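Local atomic coordinates of enhancer of mRNA-decapping protein 4 homolog (Drosophila melanogaster, PDB entry 2VXG), a protein that seems to act in mRNA decapping during mRNA degradation and is required for silencing a subset of endogenous microRNA targets. Residues Q22-L25 and L31-F34; L58-Q63 and Q76-E81; A66-H71 and S122-L127. All blocks are in the same frame, centred on the assembly; numbering follows the deposited sequence.

Contact 1: residues Q22-L25 and L31-F34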
ATOM      1  N   GLN A  22      -3.557   4.540  12.439  1.00 16.38           N
ATOM      2  CA  GLN A  22      -4.978   4.693  12.683  1.00 16.16           C
ATOM      3  C   GLN A  22      -5.737   4.210  11.476  1.00 15.79           C
ATOM      4  O   GLN A  22      -6.654   3.399  11.612  1.00 15.15           O
ATOM      5  CB  GLN A  22      -5.348   6.159  12.960  1.00 15.94           C
ATOM      6  CG  GLN A  22      -6.850   6.426  13.163  1.00 18.05           C
ATOM      7  CD  GLN A  22      -7.479   5.720  14.368  1.00 18.20           C
ATOM      8  OE1 GLN A  22      -8.098   4.664  14.220  1.00 21.51           O
ATOM      9  NE2 GLN A  22      -7.338   6.307  15.560  1.00 18.03           N
ATOM     10  N   ALA A  23      -5.322   4.661  10.290  1.00 15.28           N
ATOM     11  CA  ALA A  23      -6.034   4.253   9.093  1.00 15.78           C
ATOM     12  C   ALA A  23      -6.007   2.703   8.918  1.00 15.22           C
ATOM     13  O   ALA A  23      -7.045   2.071   8.621  1.00 16.03           O
ATOM     14  CB  ALA A  23      -5.461   4.950   7.899  1.00 13.17           C
ATOM     15  N   LEU A  24      -4.835   2.106   9.124  1.00 15.26           N
ATOM     16  CA  LEU A  24      -4.592   0.675   8.880  1.00 14.94           C
ATOM     17  C   LEU A  24      -5.142  -0.293   9.940  1.00 15.66           C
ATOM     18  O   LEU A  24      -5.450  -1.479   9.641  1.00 14.39           O
ATOM     19  CB  LEU A  24      -3.104   0.402   8.658  1.00 15.44           C
ATOM     20  CG  LEU A  24      -2.471   0.971   7.391  1.00 13.70           C
ATOM     21  CD1 LEU A  24      -0.949   0.952   7.425  1.00 14.65           C
ATOM     22  CD2 LEU A  24      -3.034   0.265   6.151  1.00 11.67           C
ATOM     23  N   LEU A  25      -5.212   0.175  11.181  1.00 15.76           N
ATOM     24  CA  LEU A  25      -5.862  -0.598  12.279  1.00 16.43           C
ATOM     25  C   LEU A  25      -7.383  -0.583  12.269  1.00 15.88           C
ATOM     26  O   LEU A  25      -7.998  -1.311  13.016  1.00 16.40           O
ATOM     27  CB  LEU A  25      -5.376  -0.089  13.626  1.00 15.95           C
ATOM     28  CG  LEU A  25      -3.910  -0.408  13.938  1.00 16.21           C
ATOM     29  CD1 LEU A  25      -3.474   0.234  15.230  1.00 19.53           C
ATOM     30  CD2 LEU A  25      -3.700  -1.899  14.011  1.00 18.94           C
ATOM     31  N   LEU A  31     -11.095   4.190   4.504  1.00 15.57           N
ATOM     32  CA  LEU A  31     -10.367   5.145   5.343  1.00 15.71           C
ATOM     33  C   LEU A  31      -8.885   5.257   4.942  1.00 14.58           C
ATOM     34  O   LEU A  31      -8.315   6.347   4.959  1.00 15.58           O
ATOM     35  CB  LEU A  31     -10.483   4.733   6.802  1.00 15.52           C
ATOM     36  CG  LEU A  31      -9.879   5.725   7.793  1.00 15.26           C
ATOM     37  CD1 LEU A  31     -10.662   7.106   7.735  1.00 16.79           C
ATOM     38  CD2 LEU A  31      -9.972   5.036   9.188  1.00 16.28           C
ATOM     39  N   VAL A  32      -8.299   4.131   4.568  1.00 15.37           N
ATOM     40  CA  VAL A  32      -6.974   4.097   3.993  1.00 16.33           C
ATOM     41  C   VAL A  32      -6.920   4.980   2.744  1.00 17.27           C
ATOM     42  O   VAL A  32      -5.991   5.799   2.623  1.00 17.63           O
ATOM     43  CB  VAL A  32      -6.502   2.650   3.685  1.00 16.12           C
ATOM     44  CG1 VAL A  32      -5.115   2.675   2.980  1.00 15.52           C
ATOM     45  CG2 VAL A  32      -6.435   1.816   4.986  1.00 16.00           C
ATOM     46  N   GLU A  33      -7.883   4.806   1.826  1.00 18.95           N
ATOM     47  CA  GLU A  33      -7.951   5.661   0.616  1.00 20.05           C
ATOM     48  C   GLU A  33      -8.095   7.137   0.916  1.00 19.43           C
ATOM     49  O   GLU A  33      -7.349   7.936   0.363  1.00 18.90           O
ATOM     50  CB  GLU A  33      -9.023   5.203  -0.340  1.00 20.34           C
ATOM     51  CG  GLU A  33      -8.739   3.875  -0.910  1.00 22.72           C
ATOM     52  CD  GLU A  33      -9.818   3.409  -1.887  1.00 25.35           C
ATOM     53  OE1 GLU A  33     -10.188   4.227  -2.770  1.00 26.20           O
ATOM     54  OE2 GLU A  33     -10.276   2.223  -1.757  1.00 30.56           O
ATOM     55  N   PHE A  34      -8.991   7.491   1.844  1.00 19.38           N
ATOM     56  CA  PHE A  34      -9.095   8.865   2.402  1.00 18.94           C
ATOM     57  C   PHE A  34      -7.730   9.365   2.885  1.00 18.51           C
ATOM     58  O   PHE A  34      -7.310  10.495   2.586  1.00 18.30           O
ATOM     59  CB  PHE A  34     -10.128   8.860   3.575  1.00 18.58           C
ATOM     60  CG  PHE A  34     -10.119  10.129   4.456  1.00 17.90           C
ATOM     61  CD1 PHE A  34     -10.921  11.221   4.135  1.00 19.80           C
ATOM     62  CD2 PHE A  34      -9.350  10.174   5.607  1.00 16.53           C
ATOM     63  CE1 PHE A  34     -10.943  12.356   4.926  1.00 18.17           C
ATOM     64  CE2 PHE A  34      -9.355  11.275   6.405  1.00 17.65           C
ATOM     65  CZ  PHE A  34     -10.154  12.383   6.078  1.00 18.16           C
TER
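With CG1 of V32 anti to its backbone N (chi1 176°), the other branch, CG2, is turned to the preceding helix, where it meets both A23 and L24. L31 has its CG anti to the backbone N as well (chi1 -174°), and this carries CD2 to the backbone of A23, 4.0 Å from A23 CA. The small side chain of A23 lets the helices come close: its CB lies 4.5 Å from L31 CG and 4.4 Å from V32 CG2, so two neighbouring residues of one helix close around a single methyl of the other. The A23 and V32 CA atoms are 5.2 Å apart. Helices 16-25 and 29-38 form an alpha-alpha hairpin with a short connection, one step in the all-helical C-terminal domain of this protein. L24 starts away from the partner helix, but its end returns, and CD2 touches V32 CG2 at 3.9 Å, the two side chains crossing at a slant. V32 CG2 also sits 3.7 Å from A23 O, a van der Waals contact with the backbone carbonyl. No hydrogen bond joins the segments. Helix 2-13 packs on L31 through I7, whereas L24 and V32 also touch helix 54-66, and L24 O accepts a hydrogen bond from Q63 NE2.

Contact 2: residues L58-Q63 and Q76-E81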
ATOM      1  N   LEU A  58       4.330  -2.454   4.504  1.00 15.01           N
ATOM      2  CA  LEU A  58       3.910  -3.866   4.248  1.00 14.89           C
ATOM      3  C   LEU A  58       2.412  -4.090   4.505  1.00 15.49           C
ATOM      4  O   LEU A  58       1.750  -4.847   3.813  1.00 14.81           O
ATOM      5  CB  LEU A  58       4.728  -4.851   5.060  1.00 15.16           C
ATOM      6  CG  LEU A  58       6.204  -5.031   4.634  1.00 15.57           C
ATOM      7  CD1 LEU A  58       7.061  -5.872   5.600  1.00 14.59           C
ATOM      8  CD2 LEU A  58       6.352  -5.532   3.180  1.00 14.47           C
ATOM      9  N   SER A  59       1.886  -3.431   5.521  1.00 14.95           N
ATOM     10  CA  SER A  59       0.428  -3.421   5.803  1.00 15.44           C
ATOM     11  C   SER A  59      -0.396  -2.722   4.696  1.00 15.68           C
ATOM     12  O   SER A  59      -1.441  -3.215   4.290  1.00 15.74           O
ATOM     13  CB  SER A  59       0.187  -2.734   7.155  1.00 15.12           C
ATOM     14  OG  SER A  59      -1.205  -2.640   7.492  1.00 15.05           O
ATOM     15  N   LEU A  60       0.071  -1.576   4.241  1.00 16.67           N
ATOM     16  CA  LEU A  60      -0.551  -0.838   3.151  1.00 17.24           C
ATOM     17  C   LEU A  60      -0.573  -1.719   1.907  1.00 17.17           C
ATOM     18  O   LEU A  60      -1.628  -1.870   1.267  1.00 16.09           O
ATOM     19  CB  LEU A  60       0.214   0.475   2.908  1.00 17.18           C
ATOM     20  CG  LEU A  60      -0.262   1.512   1.912  1.00 18.94           C
ATOM     21  CD1 LEU A  60      -1.686   1.926   2.371  1.00 20.29           C
ATOM     22  CD2 LEU A  60       0.703   2.732   1.874  1.00 20.17           C
ATOM     23  N   ILE A  61       0.551  -2.373   1.618  1.00 17.35           N
ATOM     24  CA  ILE A  61       0.619  -3.305   0.478  1.00 17.73           C
ATOM     25  C   ILE A  61      -0.437  -4.428   0.627  1.00 18.38           C
ATOM     26  O   ILE A  61      -1.179  -4.729  -0.339  1.00 17.84           O
ATOM     27  CB  ILE A  61       2.028  -3.970   0.308  1.00 17.67           C
ATOM     28  CG1 ILE A  61       3.016  -2.966  -0.313  1.00 19.57           C
ATOM     29  CG2 ILE A  61       1.935  -5.203  -0.606  1.00 17.59           C
ATOM     30  CD1 ILE A  61       4.488  -3.412  -0.213  1.00 17.42           C
ATOM     31  N   GLN A  62      -0.509  -4.986   1.804  1.00 18.77           N
ATOM     32  CA  GLN A  62      -1.459  -5.979   2.126  1.00 18.88           C
ATOM     33  C   GLN A  62      -2.921  -5.533   1.926  1.00 18.83           C
ATOM     34  O   GLN A  62      -3.684  -6.151   1.233  1.00 18.93           O
ATOM     35  CB  GLN A  62      -1.154  -6.489   3.515  1.00 19.99           C
ATOM     36  CG  GLN A  62      -1.900  -7.675   3.920  1.00 24.57           C
ATOM     37  CD  GLN A  62      -3.243  -7.368   4.515  1.00 31.97           C
ATOM     38  OE1 GLN A  62      -3.347  -6.593   5.440  1.00 32.79           O
ATOM     39  NE2 GLN A  62      -4.263  -7.987   4.010  1.00 39.55           N
ATOM     40  N   GLN A  63      -3.246  -4.402   2.488  1.00 17.86           N
ATOM     41  CA  GLN A  63      -4.602  -3.905   2.544  1.00 18.27           C
ATOM     42  C   GLN A  63      -5.141  -3.433   1.180  1.00 18.81           C
ATOM     43  O   GLN A  63      -6.289  -3.719   0.841  1.00 19.54           O
ATOM     44  CB  GLN A  63      -4.731  -2.796   3.586  1.00 17.91           C
ATOM     45  CG  GLN A  63      -4.519  -3.360   5.006  1.00 15.85           C
ATOM     46  CD  GLN A  63      -5.182  -2.574   6.079  1.00 15.86           C
ATOM     47  OE1 GLN A  63      -6.066  -1.768   5.833  1.00 15.15           O
ATOM     48  NE2 GLN A  63      -4.722  -2.779   7.309  1.00 16.21           N
ATOM     49  N   GLN A  76      -2.743   2.000  -7.013  1.00 23.59           N
ATOM     50  CA  GLN A  76      -1.661   1.357  -7.777  1.00 24.55           C
ATOM     51  C   GLN A  76      -0.370   2.075  -7.544  1.00 23.79           C
ATOM     52  O   GLN A  76       0.653   1.472  -7.313  1.00 22.47           O
ATOM     53  CB  GLN A  76      -1.909   1.353  -9.281  1.00 23.33           C
ATOM     54  CG  GLN A  76      -0.810   0.592 -10.116  1.00 25.29           C
ATOM     55  CD  GLN A  76      -0.486  -0.816  -9.583  1.00 26.03           C
ATOM     56  OE1 GLN A  76      -1.362  -1.505  -9.083  1.00 25.45           O
ATOM     57  NE2 GLN A  76       0.792  -1.242  -9.697  1.00 22.46           N
ATOM     58  N   ARG A  77      -0.436   3.398  -7.633  1.00 25.32           N
ATOM     59  CA  ARG A  77       0.739   4.218  -7.461  1.00 24.60           C
ATOM     60  C   ARG A  77       1.317   4.048  -6.059  1.00 24.10           C
ATOM     61  O   ARG A  77       2.539   3.939  -5.904  1.00 22.12           O
ATOM     62  CB  ARG A  77       0.400   5.677  -7.800  1.00 26.03           C
ATOM     63  CG  ARG A  77       1.587   6.573  -7.951  1.00 28.46           C
ATOM     64  CD  ARG A  77       1.914   7.333  -6.684  1.00 35.66           C
ATOM     65  NE  ARG A  77       0.839   8.267  -6.329  1.00 37.48           N
ATOM     66  CZ  ARG A  77       1.011   9.459  -5.786  1.00 38.85           C
ATOM     67  NH1 ARG A  77       2.238   9.927  -5.538  1.00 40.98           N
ATOM     68  NH2 ARG A  77      -0.066  10.199  -5.504  1.00 38.60           N
ATOM     69  N   TYR A  78       0.458   3.989  -5.026  1.00 23.35           N
ATOM     70  CA  TYR A  78       0.930   3.593  -3.683  1.00 23.44           C
ATOM     71  C   TYR A  78       1.471   2.190  -3.585  1.00 22.42           C
ATOM     72  O   TYR A  78       2.421   1.972  -2.847  1.00 22.99           O
ATOM     73  CB  TYR A  78      -0.116   3.823  -2.579  1.00 24.36           C
ATOM     74  CG  TYR A  78      -0.001   5.251  -2.056  1.00 24.76           C
ATOM     75  CD1 TYR A  78       0.616   5.533  -0.830  1.00 27.84           C
ATOM     76  CD2 TYR A  78      -0.452   6.312  -2.825  1.00 23.22           C
ATOM     77  CE1 TYR A  78       0.737   6.859  -0.374  1.00 27.43           C
ATOM     78  CE2 TYR A  78      -0.330   7.625  -2.396  1.00 24.74           C
ATOM     79  CZ  TYR A  78       0.268   7.894  -1.173  1.00 26.93           C
ATOM     80  OH  TYR A  78       0.391   9.215  -0.744  1.00 30.36           O
ATOM     81  N   LEU A  79       0.871   1.233  -4.298  1.00 22.29           N
ATOM     82  CA  LEU A  79       1.431  -0.124  -4.325  1.00 21.13           C
ATOM     83  C   LEU A  79       2.822  -0.071  -4.922  1.00 19.64           C
ATOM     84  O   LEU A  79       3.732  -0.686  -4.392  1.00 18.36           O
ATOM     85  CB  LEU A  79       0.610  -1.073  -5.188  1.00 20.96           C
ATOM     86  CG  LEU A  79      -0.676  -1.602  -4.613  1.00 21.29           C
ATOM     87  CD1 LEU A  79      -1.205  -2.627  -5.630  1.00 19.81           C
ATOM     88  CD2 LEU A  79      -0.444  -2.152  -3.205  1.00 18.74           C
ATOM     89  N   ASN A  80       2.939   0.635  -6.040  1.00 19.50           N
ATOM     90  CA  ASN A  80       4.243   0.898  -6.681  1.00 20.41           C
ATOM     91  C   ASN A  80       5.274   1.484  -5.717  1.00 19.83           C
ATOM     92  O   ASN A  80       6.353   0.932  -5.557  1.00 20.15           O
ATOM     93  CB  ASN A  80       4.094   1.846  -7.871  1.00 20.32           C
ATOM     94  CG  ASN A  80       3.418   1.189  -9.101  1.00 23.66           C
ATOM     95  OD1 ASN A  80       3.281  -0.029  -9.176  1.00 27.28           O
ATOM     96  ND2 ASN A  80       2.998   2.020 -10.068  1.00 24.14           N
ATOM     97  N   GLU A  81       4.941   2.628  -5.116  1.00 20.29           N
ATOM     98  CA  GLU A  81       5.871   3.327  -4.215  1.00 20.07           C
ATOM     99  C   GLU A  81       6.164   2.545  -2.973  1.00 19.47           C
ATOM    100  O   GLU A  81       7.309   2.476  -2.567  1.00 19.86           O
ATOM    101  CB  GLU A  81       5.378   4.702  -3.805  1.00 21.29           C
ATOM    102  CG  GLU A  81       5.218   5.668  -4.930  1.00 23.14           C
ATOM    103  CD  GLU A  81       6.472   6.265  -5.489  1.00 25.00           C
ATOM    104  OE1 GLU A  81       7.614   6.034  -5.003  1.00 27.44           O
ATOM    105  OE2 GLU A  81       6.289   7.020  -6.466  1.00 26.79           O
TER
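L60 and Y78 meet through one methyl and one ring edge: L60 CD2 lies near the ring plane, 3.9 Å from Y78 CD1, and the two side chains run at a slant to each other. Next to this pair, L79 CD2 rests on the backbone of I61, 3.9 Å from I61 O and 4.0 Å from I61 CA. The side chain of L79 leaves its helix obliquely, and a CG placed anti to the carbonyl carbon (chi1 -77°) brings its end across to the other helix. L60 reaches Y78 with its CG anti to the backbone N instead (chi1 -175°). The I61 and L79 CA atoms are 5.8 Å apart, and no hydrogen bond crosses between the segments. Helices 54-66 and 73-85, joined by a loop, pack as consecutive helices of an all-alpha domain whose family is grouped with the TPR-like helical proteins; all four touching residues are buried, close to the centre of the fold. Around this apolar core, L36 of helix 29-38 lies against both L60 and Y78, while I61 packs on V100 and L104 of helix 91-114. The tyrosine ring is fixed at its polar end by a hydrogen bond between Y78 OH and S41 OG, and it also meets the ring of F45, their planes at about 60°. On the same helix, CE2 of Y78 lies 3.9 Å above one face of the R77 guanidinium, offset toward its rim. One turn apart on this helix, Q76 NE2 gives a weak hydrogen bond to N80 OD1.

Contact 3: residues A66-H71 and S122-L127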
ATOM      1  N   ALA A  66      -5.515  -6.660  -0.879  1.00 21.51           N
ATOM      2  CA  ALA A  66      -6.506  -7.606  -0.336  1.00 22.19           C
ATOM      3  C   ALA A  66      -7.846  -7.473  -1.054  1.00 23.13           C
ATOM      4  O   ALA A  66      -8.649  -8.417  -1.079  1.00 23.41           O
ATOM      5  CB  ALA A  66      -6.715  -7.378   1.186  1.00 21.12           C
ATOM      6  N   ASP A  67      -8.123  -6.285  -1.562  1.00 24.55           N
ATOM      7  CA  ASP A  67      -9.351  -6.036  -2.247  1.00 25.47           C
ATOM      8  C   ASP A  67      -9.145  -5.095  -3.394  1.00 25.67           C
ATOM      9  O   ASP A  67      -9.223  -3.883  -3.221  1.00 25.13           O
ATOM     10  CB  ASP A  67     -10.409  -5.476  -1.288  1.00 26.77           C
ATOM     11  CG  ASP A  67     -11.704  -5.158  -1.982  1.00 28.23           C
ATOM     12  OD1 ASP A  67     -11.977  -5.741  -3.060  1.00 32.32           O
ATOM     13  OD2 ASP A  67     -12.465  -4.325  -1.437  1.00 36.19           O
ATOM     14  N   MET A  68      -8.947  -5.671  -4.588  1.00 25.37           N
ATOM     15  CA  MET A  68      -8.673  -4.930  -5.798  1.00 26.07           C
ATOM     16  C   MET A  68      -9.859  -4.926  -6.767  1.00 27.27           C
ATOM     17  O   MET A  68      -9.671  -4.786  -7.986  1.00 27.35           O
ATOM     18  CB  MET A  68      -7.450  -5.548  -6.498  1.00 25.73           C
ATOM     19  CG  MET A  68      -6.209  -5.601  -5.589  1.00 25.03           C
ATOM     20  SD  MET A  68      -4.707  -6.283  -6.345  1.00 24.15           S
ATOM     21  CE  MET A  68      -4.354  -5.015  -7.558  1.00 25.94           C
ATOM     22  N   THR A  69     -11.076  -5.059  -6.246  1.00 28.41           N
ATOM     23  CA  THR A  69     -12.282  -4.977  -7.096  1.00 29.15           C
ATOM     24  C   THR A  69     -12.524  -3.539  -7.635  1.00 29.75           C
ATOM     25  O   THR A  69     -13.004  -3.356  -8.758  1.00 29.39           O
ATOM     26  CB  THR A  69     -13.544  -5.605  -6.405  1.00 29.44           C
ATOM     27  OG1 THR A  69     -13.751  -5.025  -5.123  1.00 30.88           O
ATOM     28  CG2 THR A  69     -13.339  -7.115  -6.214  1.00 29.81           C
ATOM     29  N   ASN A  70     -12.159  -2.532  -6.848  1.00 30.83           N
ATOM     30  CA  ASN A  70     -12.076  -1.166  -7.340  1.00 31.02           C
ATOM     31  C   ASN A  70     -10.664  -0.614  -7.114  1.00 31.00           C
ATOM     32  O   ASN A  70     -10.455   0.437  -6.509  1.00 30.18           O
ATOM     33  CB  ASN A  70     -13.158  -0.262  -6.710  1.00 31.79           C
ATOM     34  CG  ASN A  70     -13.493   0.970  -7.589  1.00 32.87           C
ATOM     35  OD1 ASN A  70     -13.894   0.845  -8.747  1.00 34.49           O
ATOM     36  ND2 ASN A  70     -13.316   2.163  -7.024  1.00 37.30           N
ATOM     37  N   HIS A  71      -9.700  -1.359  -7.648  1.00 31.57           N
ATOM     38  CA  HIS A  71      -8.334  -0.883  -7.833  1.00 31.72           C
ATOM     39  C   HIS A  71      -8.279   0.292  -8.812  1.00 32.04           C
ATOM     40  O   HIS A  71      -8.962   0.286  -9.838  1.00 32.67           O
ATOM     41  CB  HIS A  71      -7.435  -2.018  -8.346  1.00 31.62           C
ATOM     42  CG  HIS A  71      -5.973  -1.735  -8.196  1.00 30.84           C
ATOM     43  ND1 HIS A  71      -5.370  -1.573  -6.964  1.00 31.60           N
ATOM     44  CD2 HIS A  71      -4.993  -1.602  -9.119  1.00 31.35           C
ATOM     45  CE1 HIS A  71      -4.080  -1.350  -7.137  1.00 31.17           C
ATOM     46  NE2 HIS A  71      -3.826  -1.347  -8.434  1.00 30.47           N
ATOM     47  N   SER A 122      -1.832  -3.517 -17.114  1.00 24.13           N
ATOM     48  CA  SER A 122      -0.424  -3.708 -17.484  1.00 23.50           C
ATOM     49  C   SER A 122       0.477  -3.229 -16.356  1.00 21.93           C
ATOM     50  O   SER A 122       1.529  -3.804 -16.120  1.00 20.41           O
ATOM     51  CB  SER A 122      -0.085  -3.012 -18.816  1.00 24.45           C
ATOM     52  OG  SER A 122      -0.804  -3.642 -19.850  1.00 28.25           O
ATOM     53  N   ASN A 123       0.020  -2.217 -15.629  1.00 20.03           N
ATOM     54  CA  ASN A 123       0.732  -1.730 -14.457  1.00 20.38           C
ATOM     55  C   ASN A 123       0.861  -2.824 -13.385  1.00 19.13           C
ATOM     56  O   ASN A 123       1.924  -3.021 -12.809  1.00 18.70           O
ATOM     57  CB  ASN A 123       0.028  -0.487 -13.887  1.00 20.69           C
ATOM     58  CG  ASN A 123      -0.064   0.638 -14.904  1.00 25.02           C
ATOM     59  OD1 ASN A 123       0.818   1.480 -14.986  1.00 29.55           O
ATOM     60  ND2 ASN A 123      -1.105   0.591 -15.753  1.00 32.37           N
ATOM     61  N   VAL A 124      -0.227  -3.564 -13.165  1.00 17.43           N
ATOM     62  CA  VAL A 124      -0.186  -4.676 -12.218  1.00 17.81           C
ATOM     63  C   VAL A 124       0.690  -5.814 -12.781  1.00 16.68           C
ATOM     64  O   VAL A 124       1.463  -6.440 -12.026  1.00 15.55           O
ATOM     65  CB  VAL A 124      -1.593  -5.150 -11.858  1.00 17.09           C
ATOM     66  CG1 VAL A 124      -1.583  -6.478 -11.088  1.00 14.45           C
ATOM     67  CG2 VAL A 124      -2.332  -4.068 -11.048  1.00 18.06           C
ATOM     68  N   ARG A 125       0.609  -6.075 -14.092  1.00 16.19           N
ATOM     69  CA  ARG A 125       1.479  -7.082 -14.671  1.00 17.41           C
ATOM     70  C   ARG A 125       2.961  -6.709 -14.500  1.00 16.55           C
ATOM     71  O   ARG A 125       3.779  -7.558 -14.177  1.00 16.32           O
ATOM     72  CB  ARG A 125       1.139  -7.349 -16.137  1.00 18.03           C
ATOM     73  CG  ARG A 125      -0.241  -8.023 -16.361  1.00 18.57           C
ATOM     74  CD  ARG A 125      -0.486  -8.117 -17.889  1.00 22.26           C
ATOM     75  NE  ARG A 125       0.349  -9.158 -18.470  1.00 26.41           N
ATOM     76  CZ  ARG A 125       0.910  -9.125 -19.679  1.00 31.03           C
ATOM     77  NH1 ARG A 125       0.738  -8.092 -20.495  1.00 31.27           N
ATOM     78  NH2 ARG A 125       1.672 -10.146 -20.072  1.00 31.03           N
ATOM     79  N   LEU A 126       3.273  -5.432 -14.638  1.00 15.38           N
ATOM     80  CA  LEU A 126       4.630  -4.983 -14.437  1.00 16.02           C
ATOM     81  C   LEU A 126       5.007  -5.124 -12.963  1.00 15.33           C
ATOM     82  O   LEU A 126       6.146  -5.478 -12.633  1.00 16.81           O
ATOM     83  CB  LEU A 126       4.769  -3.496 -14.830  1.00 16.44           C
ATOM     84  CG  LEU A 126       6.173  -2.923 -14.623  1.00 15.90           C
ATOM     85  CD1 LEU A 126       7.135  -3.621 -15.544  1.00 18.92           C
ATOM     86  CD2 LEU A 126       6.145  -1.420 -14.865  1.00 18.54           C
ATOM     87  N   LEU A 127       4.087  -4.773 -12.075  1.00 14.42           N
ATOM     88  CA  LEU A 127       4.327  -4.942 -10.668  1.00 14.60           C
ATOM     89  C   LEU A 127       4.672  -6.391 -10.295  1.00 15.35           C
ATOM     90  O   LEU A 127       5.560  -6.590  -9.467  1.00 15.50           O
ATOM     91  CB  LEU A 127       3.193  -4.344  -9.826  1.00 14.59           C
ATOM     92  CG  LEU A 127       3.328  -4.361  -8.283  1.00 13.66           C
ATOM     93  CD1 LEU A 127       4.153  -3.223  -7.679  1.00 15.96           C
ATOM     94  CD2 LEU A 127       1.925  -4.374  -7.616  1.00 14.65           C
TER
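V124 of helix 121-134 presents its CG2 methyl to M68 and H71, two residues of the loop between helices 54-66 and 73-85, so that the last modelled helix of the all-alpha domain closes over a helix-helix connection. The apolar part consists of methyl contacts: V124 CG2 lies 4.1 Å from M68 CE, the two side chains pointing opposite ways as they pass. V124 has CG1 anti to its backbone N (chi1 169°), which leaves CG2 as the branch that does the touching. Among the aromatic contacts, V124 CG2 approaches the H71 ring at a slant, 4.1 Å from both H71 NE2 and H71 CD2. M68 bends at its thioether (chi3 67°), and this lays CE over the centre of one face of the H71 ring, 3.5 Å above the plane. F111 of helix 91-114 completes the cluster, meeting the H71 ring edge-to-face and touching M68 and V124. Polar interactions lie beside the cluster, and none joins the two segments. The buried imidazole is held by a hydrogen bond from H71 NE2 to Q76 OE1. Within the loop, the T69 hydroxyl bonds to D67: T69 OG1 stands 2.8 Å from D67 OD1, on the syn side of the carboxylate and 16° out of its plane.

How the contacts relate
The three contacts follow the helical chain across one domain. Contact 1 pairs helices 16-25 and 29-38, and both its segments come earlier in the chain than contact 2, on helices 54-66 and 73-85, whereas contacts 2 and 3 alternate along the sequence, because the loop 66-71 lies between the two segments of contact 2. Centres of contacts 1 and 2 are 12 Å apart, those of 2 and 3 are 10 Å apart, and those of 1 and 3 are 19 Å apart. Contact 2 is therefore the middle member, touching both others: V32 CG1 packs on L60 CD1, and L79 CD1 on H71 CE1. Through it the hairpin of helices 16-25 and 29-38 is tied to the C-terminal helix 121-134 in one continuous core.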